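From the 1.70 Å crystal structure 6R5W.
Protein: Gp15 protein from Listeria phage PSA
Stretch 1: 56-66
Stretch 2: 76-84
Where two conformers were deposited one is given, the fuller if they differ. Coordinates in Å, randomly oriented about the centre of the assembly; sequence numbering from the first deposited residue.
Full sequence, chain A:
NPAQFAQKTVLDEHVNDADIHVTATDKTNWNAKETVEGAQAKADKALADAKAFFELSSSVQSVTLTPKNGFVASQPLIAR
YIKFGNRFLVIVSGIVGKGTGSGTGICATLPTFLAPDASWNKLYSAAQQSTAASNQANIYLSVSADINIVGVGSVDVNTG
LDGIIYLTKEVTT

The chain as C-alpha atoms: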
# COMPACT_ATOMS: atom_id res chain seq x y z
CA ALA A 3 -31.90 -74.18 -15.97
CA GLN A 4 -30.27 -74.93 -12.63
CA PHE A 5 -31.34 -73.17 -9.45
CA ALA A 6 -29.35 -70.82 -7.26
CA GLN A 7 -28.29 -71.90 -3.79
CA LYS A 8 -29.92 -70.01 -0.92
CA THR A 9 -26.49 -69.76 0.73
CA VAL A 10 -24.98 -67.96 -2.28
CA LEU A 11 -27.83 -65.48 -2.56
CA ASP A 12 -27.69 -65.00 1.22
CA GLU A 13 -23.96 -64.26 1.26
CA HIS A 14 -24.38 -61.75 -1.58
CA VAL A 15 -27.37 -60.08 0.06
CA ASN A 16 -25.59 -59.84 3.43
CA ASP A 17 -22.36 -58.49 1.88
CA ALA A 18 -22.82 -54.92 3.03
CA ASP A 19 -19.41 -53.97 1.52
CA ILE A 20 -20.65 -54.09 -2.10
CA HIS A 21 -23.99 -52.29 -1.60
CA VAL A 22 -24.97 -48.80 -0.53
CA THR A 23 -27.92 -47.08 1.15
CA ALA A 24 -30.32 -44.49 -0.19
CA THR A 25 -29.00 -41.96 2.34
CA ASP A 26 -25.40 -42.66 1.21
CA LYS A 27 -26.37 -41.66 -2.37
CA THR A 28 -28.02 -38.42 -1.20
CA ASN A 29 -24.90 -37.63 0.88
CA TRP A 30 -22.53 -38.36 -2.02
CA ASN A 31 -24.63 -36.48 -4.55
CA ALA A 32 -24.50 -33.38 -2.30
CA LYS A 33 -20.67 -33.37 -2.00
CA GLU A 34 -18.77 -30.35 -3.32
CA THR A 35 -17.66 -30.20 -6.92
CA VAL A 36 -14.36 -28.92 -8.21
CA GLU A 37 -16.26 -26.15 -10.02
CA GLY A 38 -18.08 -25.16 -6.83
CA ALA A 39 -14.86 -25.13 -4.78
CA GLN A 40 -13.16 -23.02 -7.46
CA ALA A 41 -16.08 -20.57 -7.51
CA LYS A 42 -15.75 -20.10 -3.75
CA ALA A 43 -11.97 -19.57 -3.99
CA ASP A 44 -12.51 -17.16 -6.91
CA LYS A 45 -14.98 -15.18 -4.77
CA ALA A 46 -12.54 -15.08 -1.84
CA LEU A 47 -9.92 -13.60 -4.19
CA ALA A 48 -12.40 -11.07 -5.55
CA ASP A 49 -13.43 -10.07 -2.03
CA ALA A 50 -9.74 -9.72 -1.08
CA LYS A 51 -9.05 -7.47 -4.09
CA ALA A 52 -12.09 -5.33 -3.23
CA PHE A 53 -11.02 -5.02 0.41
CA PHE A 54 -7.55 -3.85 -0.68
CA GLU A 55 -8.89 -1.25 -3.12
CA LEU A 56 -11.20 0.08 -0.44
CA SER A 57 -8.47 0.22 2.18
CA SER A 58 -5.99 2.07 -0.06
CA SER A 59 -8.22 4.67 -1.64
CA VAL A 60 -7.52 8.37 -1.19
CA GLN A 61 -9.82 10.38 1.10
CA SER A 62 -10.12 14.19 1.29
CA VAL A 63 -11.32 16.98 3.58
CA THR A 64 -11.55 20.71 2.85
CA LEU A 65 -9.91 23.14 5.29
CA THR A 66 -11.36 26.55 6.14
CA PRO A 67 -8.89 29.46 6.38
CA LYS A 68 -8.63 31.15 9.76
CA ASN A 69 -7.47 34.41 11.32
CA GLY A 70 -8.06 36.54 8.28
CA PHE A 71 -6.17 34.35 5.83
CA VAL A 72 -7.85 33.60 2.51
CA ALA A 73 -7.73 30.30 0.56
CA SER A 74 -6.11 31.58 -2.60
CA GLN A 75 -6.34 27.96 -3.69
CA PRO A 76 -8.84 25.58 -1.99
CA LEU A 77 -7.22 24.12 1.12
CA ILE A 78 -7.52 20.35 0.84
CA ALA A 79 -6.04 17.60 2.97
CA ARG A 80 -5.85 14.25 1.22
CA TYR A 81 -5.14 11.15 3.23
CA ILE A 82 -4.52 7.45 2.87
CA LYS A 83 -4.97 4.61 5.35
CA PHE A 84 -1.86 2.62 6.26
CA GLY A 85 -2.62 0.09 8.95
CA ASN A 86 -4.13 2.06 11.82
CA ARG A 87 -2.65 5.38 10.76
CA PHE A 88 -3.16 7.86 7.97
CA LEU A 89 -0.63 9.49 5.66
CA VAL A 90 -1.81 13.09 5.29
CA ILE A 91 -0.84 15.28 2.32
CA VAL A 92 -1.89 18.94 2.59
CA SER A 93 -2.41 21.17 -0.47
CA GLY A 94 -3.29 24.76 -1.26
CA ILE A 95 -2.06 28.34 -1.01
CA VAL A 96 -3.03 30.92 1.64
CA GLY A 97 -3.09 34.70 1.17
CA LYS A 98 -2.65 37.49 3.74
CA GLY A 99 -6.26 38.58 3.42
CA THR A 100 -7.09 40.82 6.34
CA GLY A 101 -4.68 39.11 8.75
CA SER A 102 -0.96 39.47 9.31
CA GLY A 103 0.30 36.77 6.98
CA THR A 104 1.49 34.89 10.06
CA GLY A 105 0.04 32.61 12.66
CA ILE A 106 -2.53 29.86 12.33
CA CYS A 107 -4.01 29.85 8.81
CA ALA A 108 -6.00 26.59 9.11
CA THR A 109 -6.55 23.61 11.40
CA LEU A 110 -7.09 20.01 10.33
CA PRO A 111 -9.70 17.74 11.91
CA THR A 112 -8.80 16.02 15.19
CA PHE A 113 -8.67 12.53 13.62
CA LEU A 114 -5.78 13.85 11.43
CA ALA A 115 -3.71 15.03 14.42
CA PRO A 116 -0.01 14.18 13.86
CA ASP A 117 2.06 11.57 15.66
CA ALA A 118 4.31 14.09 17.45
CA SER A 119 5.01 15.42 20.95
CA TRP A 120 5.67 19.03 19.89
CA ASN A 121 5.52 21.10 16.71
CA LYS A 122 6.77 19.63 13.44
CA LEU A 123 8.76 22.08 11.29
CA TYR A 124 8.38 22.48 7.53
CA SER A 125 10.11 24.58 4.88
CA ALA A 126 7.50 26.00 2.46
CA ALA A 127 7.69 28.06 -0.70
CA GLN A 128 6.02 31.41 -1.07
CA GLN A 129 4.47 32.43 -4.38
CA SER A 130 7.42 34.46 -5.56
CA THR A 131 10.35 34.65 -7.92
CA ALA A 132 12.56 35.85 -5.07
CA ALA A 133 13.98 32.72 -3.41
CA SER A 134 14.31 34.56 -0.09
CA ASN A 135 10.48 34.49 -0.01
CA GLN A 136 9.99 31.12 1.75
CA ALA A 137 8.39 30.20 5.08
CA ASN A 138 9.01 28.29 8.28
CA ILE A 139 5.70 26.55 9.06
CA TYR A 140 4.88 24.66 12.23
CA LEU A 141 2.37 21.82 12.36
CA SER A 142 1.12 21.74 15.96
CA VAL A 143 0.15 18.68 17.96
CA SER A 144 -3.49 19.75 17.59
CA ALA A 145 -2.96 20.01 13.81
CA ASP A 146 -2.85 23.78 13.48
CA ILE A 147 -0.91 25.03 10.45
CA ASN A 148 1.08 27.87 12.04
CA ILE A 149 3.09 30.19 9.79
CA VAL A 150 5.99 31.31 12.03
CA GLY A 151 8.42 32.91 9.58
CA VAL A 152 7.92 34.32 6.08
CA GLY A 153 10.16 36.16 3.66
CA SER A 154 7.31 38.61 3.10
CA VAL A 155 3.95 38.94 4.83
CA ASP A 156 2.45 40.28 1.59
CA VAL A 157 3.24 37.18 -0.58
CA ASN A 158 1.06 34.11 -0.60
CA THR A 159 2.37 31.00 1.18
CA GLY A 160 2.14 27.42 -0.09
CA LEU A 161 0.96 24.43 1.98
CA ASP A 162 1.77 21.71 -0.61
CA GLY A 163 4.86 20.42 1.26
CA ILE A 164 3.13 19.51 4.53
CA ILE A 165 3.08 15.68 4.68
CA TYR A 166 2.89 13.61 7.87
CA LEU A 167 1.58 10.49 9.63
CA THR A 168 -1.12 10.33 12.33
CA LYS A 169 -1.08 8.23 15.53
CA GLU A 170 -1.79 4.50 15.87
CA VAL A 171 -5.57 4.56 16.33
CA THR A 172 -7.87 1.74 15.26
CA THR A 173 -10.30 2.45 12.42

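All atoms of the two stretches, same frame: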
# COMPACT_ATOMS: atom_id res chain seq x y z
N LEU A 56 -10.52 -0.77 -1.40
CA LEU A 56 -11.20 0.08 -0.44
C LEU A 56 -10.22 0.65 0.56
O LEU A 56 -10.27 1.83 0.91
CB LEU A 56 -12.25 -0.73 0.29
CG LEU A 56 -13.25 -0.04 1.19
CD1 LEU A 56 -14.10 0.91 0.32
CD2 LEU A 56 -14.11 -1.10 1.84
N SER A 57 -9.35 -0.20 1.10
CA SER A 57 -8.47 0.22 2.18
C SER A 57 -7.48 1.28 1.72
O SER A 57 -7.05 2.09 2.52
CB SER A 57 -7.72 -1.01 2.74
OG SER A 57 -8.67 -1.90 3.32
N SER A 58 -7.11 1.29 0.45
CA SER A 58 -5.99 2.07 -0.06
C SER A 58 -6.45 3.25 -0.91
O SER A 58 -5.63 3.87 -1.59
CB SER A 58 -5.04 1.15 -0.84
OG SER A 58 -5.67 0.67 -1.99
N SER A 59 -7.72 3.55 -0.88
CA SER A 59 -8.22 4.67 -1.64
C SER A 59 -8.00 6.01 -0.91
O SER A 59 -7.92 6.09 0.32
CB SER A 59 -9.70 4.44 -1.95
OG SER A 59 -9.84 3.33 -2.85
N VAL A 60 -7.83 7.04 -1.72
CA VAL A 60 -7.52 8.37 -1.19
C VAL A 60 -8.79 9.07 -0.74
O VAL A 60 -9.75 9.22 -1.50
CB VAL A 60 -6.76 9.20 -2.22
CG1 VAL A 60 -6.53 10.60 -1.74
CG2 VAL A 60 -5.45 8.56 -2.64
N GLN A 61 -8.76 9.60 0.48
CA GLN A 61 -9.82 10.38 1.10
C GLN A 61 -9.44 11.86 1.12
O GLN A 61 -8.27 12.21 1.01
CB GLN A 61 -10.05 9.90 2.54
CG GLN A 61 -9.93 8.39 2.87
CD GLN A 61 -11.19 7.64 2.55
OE1 GLN A 61 -11.19 6.75 1.69
NE2 GLN A 61 -12.26 7.98 3.27
N SER A 62 -10.43 12.77 1.24
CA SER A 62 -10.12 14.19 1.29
C SER A 62 -11.03 14.93 2.26
O SER A 62 -12.18 14.51 2.47
CB SER A 62 -10.20 14.85 -0.11
OG SER A 62 -11.54 15.04 -0.43
N VAL A 63 -10.52 16.02 2.83
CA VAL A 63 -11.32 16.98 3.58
C VAL A 63 -10.90 18.38 3.18
O VAL A 63 -9.72 18.63 2.93
CB VAL A 63 -11.20 16.86 5.14
CG1 VAL A 63 -11.71 15.61 5.60
CG2 VAL A 63 -9.73 17.11 5.59
N THR A 64 -11.86 19.32 3.12
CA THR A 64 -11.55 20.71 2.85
C THR A 64 -11.29 21.49 4.14
O THR A 64 -11.97 21.27 5.13
CB THR A 64 -12.72 21.40 2.12
OG1 THR A 64 -12.86 20.85 0.82
CG2 THR A 64 -12.46 22.87 2.00
N LEU A 65 -10.28 22.34 4.13
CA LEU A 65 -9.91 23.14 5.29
C LEU A 65 -10.36 24.58 5.08
O LEU A 65 -10.09 25.19 4.03
CB LEU A 65 -8.38 23.14 5.50
CG LEU A 65 -7.70 21.78 5.53
CD1 LEU A 65 -6.19 22.04 5.80
CD2 LEU A 65 -8.27 20.85 6.53
N THR A 66 -10.88 25.16 6.13
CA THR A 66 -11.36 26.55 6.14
C THR A 66 -10.27 27.50 6.66
O THR A 66 -9.74 27.28 7.75
CB THR A 66 -12.58 26.66 7.03
OG1 THR A 66 -13.61 25.79 6.55
CG2 THR A 66 -13.06 28.10 7.05
N PRO A 76 -8.12 26.38 -3.00
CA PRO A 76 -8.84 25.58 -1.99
C PRO A 76 -7.86 24.78 -1.14
O PRO A 76 -6.87 24.23 -1.63
CB PRO A 76 -9.76 24.67 -2.80
CG PRO A 76 -10.00 25.44 -4.11
CD PRO A 76 -8.65 26.14 -4.37
N LEU A 77 -8.08 24.83 0.16
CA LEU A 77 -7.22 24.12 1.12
C LEU A 77 -7.78 22.73 1.29
O LEU A 77 -8.90 22.58 1.77
CB LEU A 77 -7.16 24.87 2.45
CG LEU A 77 -6.79 26.33 2.24
CD1 LEU A 77 -6.68 27.05 3.66
CD2 LEU A 77 -5.53 26.58 1.53
N ILE A 78 -7.04 21.72 0.81
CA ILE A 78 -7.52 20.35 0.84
C ILE A 78 -6.46 19.46 1.48
O ILE A 78 -5.29 19.52 1.12
CB ILE A 78 -7.89 19.86 -0.58
CG1 ILE A 78 -9.00 20.78 -1.12
CG2 ILE A 78 -8.34 18.41 -0.53
CD1 ILE A 78 -9.30 20.61 -2.60
N ALA A 79 -6.88 18.67 2.41
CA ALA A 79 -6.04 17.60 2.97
C ALA A 79 -6.49 16.26 2.41
O ALA A 79 -7.62 15.82 2.63
CB ALA A 79 -6.11 17.61 4.50
N ARG A 80 -5.57 15.58 1.73
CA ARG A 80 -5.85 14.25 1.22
C ARG A 80 -5.12 13.24 2.07
O ARG A 80 -4.03 13.53 2.58
CB ARG A 80 -5.39 14.12 -0.22
CG ARG A 80 -6.13 15.10 -1.12
CD ARG A 80 -5.75 15.00 -2.60
NE ARG A 80 -6.55 16.00 -3.40
CZ ARG A 80 -6.15 17.23 -3.69
NH1 ARG A 80 -4.97 17.73 -3.26
NH2 ARG A 80 -6.90 18.02 -4.43
N TYR A 81 -5.75 12.11 2.30
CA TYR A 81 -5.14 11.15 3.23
C TYR A 81 -5.43 9.71 2.86
O TYR A 81 -6.45 9.39 2.23
CB TYR A 81 -5.57 11.43 4.66
CG TYR A 81 -7.06 11.39 4.93
CD1 TYR A 81 -7.89 12.52 4.67
CD2 TYR A 81 -7.64 10.26 5.46
CE1 TYR A 81 -9.26 12.47 4.95
CE2 TYR A 81 -9.03 10.21 5.77
CZ TYR A 81 -9.81 11.30 5.49
OH TYR A 81 -11.17 11.22 5.75
N ILE A 82 -4.50 8.85 3.25
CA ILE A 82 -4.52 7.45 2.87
C ILE A 82 -4.34 6.60 4.11
O ILE A 82 -3.40 6.82 4.88
CB ILE A 82 -3.39 7.14 1.88
CG1 ILE A 82 -3.45 8.04 0.66
CG2 ILE A 82 -3.47 5.65 1.41
CD1 ILE A 82 -2.12 7.94 -0.29
N LYS A 83 -5.12 5.53 4.23
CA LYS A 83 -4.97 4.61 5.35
C LYS A 83 -3.76 3.70 5.16
O LYS A 83 -3.58 3.11 4.10
CB LYS A 83 -6.25 3.77 5.50
CG LYS A 83 -6.24 2.83 6.68
CD LYS A 83 -7.55 2.03 6.75
CE LYS A 83 -7.63 1.12 8.00
NZ LYS A 83 -6.71 -0.07 7.84
N PHE A 84 -2.92 3.60 6.20
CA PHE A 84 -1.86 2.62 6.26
C PHE A 84 -1.93 1.98 7.62
O PHE A 84 -1.59 2.61 8.60
CB PHE A 84 -0.48 3.25 6.06
CG PHE A 84 -0.25 3.63 4.64
CD1 PHE A 84 -0.01 2.63 3.70
CD2 PHE A 84 -0.35 4.95 4.23
CE1 PHE A 84 0.19 2.99 2.36
CE2 PHE A 84 -0.17 5.29 2.93
CZ PHE A 84 0.10 4.32 2.00
O HOH W 1 -7.26 4.85 2.54
O HOH W 2 -4.48 0.53 3.25
O HOH W 3 -13.02 12.79 4.64
O HOH W 4 -10.37 26.19 1.52

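The most unusual feature of this contact is the way Tyr81 lies against its own cross-strand partner. With chi1 in the p well, its ring lies over Gln61, and Gln61 CB sits 3.4 Å from the centroid of the Tyr81 ring, only 19° off the ring normal. This is a CH-pi contact over the ring face, and it is tight: Gln61 CB comes within 3.3 Å of Tyr81 CZ. The same ring presents its edge to the next residue on that face of the sheet, with Tyr81 CE1 4.0 Å from Val63 CG1. One aromatic side chain thus covers two residues of the neighbouring strand, and Tyr81 has more area covered by the other stretch than any other residue here. The Tyr81 hydroxyl reaches past the pair to a water 2.7 Å from Tyr81 OH; that water donates to Ser62 O at 2.9 Å.

Beneath the side chains runs a regular antiparallel ladder. Gln61 and Tyr81 form a hydrogen-bonded pair, Gln61 N giving to Tyr81 O at 2.9 Å and Tyr81 N to Gln61 O at 2.8 Å. Two residues along, the pattern repeats: Val63 N to Ala79 O and Ala79 N to Val63 O are both 2.9 Å. Between these pairs the strands draw closer, with Ser62 CA and Arg80 CA 4.3 Å apart, and here alpha hydrogens rather than amides face the carbonyls. Arg80 CA lies 3.2 Å from Gln61 O and Ser62 CA 3.3 Å from Ala79 O, so each of these oxygens receives a CA-H...O contact as well as an amide.

At the Leu65 end, Leu65 N gives to Leu77 O at 2.7 Å and is nearly linear, but the return link runs through water: a single molecule accepts from Leu77 N at 3.0 Å and donates to Leu65 O at 2.7 Å. Leu77 N and Leu65 O are 4.4 Å apart, too far for a direct bond, and the water serves both.

The faces differ in character. Gln61, Val63 and Leu65 share theirs with Tyr81, Ala79 and Leu77, and the packing there is mostly apolar. Small Ala79 faces Val63, Ala79 CB to Val63 CG2 being 3.8 Å, while Leu65 CB and Leu77 CB approach to 3.7 Å. The other face carries Ser62 and Thr64 with Arg80 and Ile78; its contacts are looser, Ser62 CB standing 4.0 Å from Ile78 CG2 and 4.2 Å from Arg80 CG.

Toward the helix the direct ladder gives way. Val60 CG2 still packs on Ile82 CG1 at 3.9 Å, but past it water carries the backbone connection. One molecule accepts from Lys83 N at 2.8 Å and donates to Ser57 O at 2.8 Å and Ser59 O at 2.6 Å, joining the helix end, the following loop and the strand. A second donates to Lys83 O at 2.9 Å and, weakly, to Ser57 O at 3.1 Å. The rule to read is direct pairing at the centre, with water bridging at both ends.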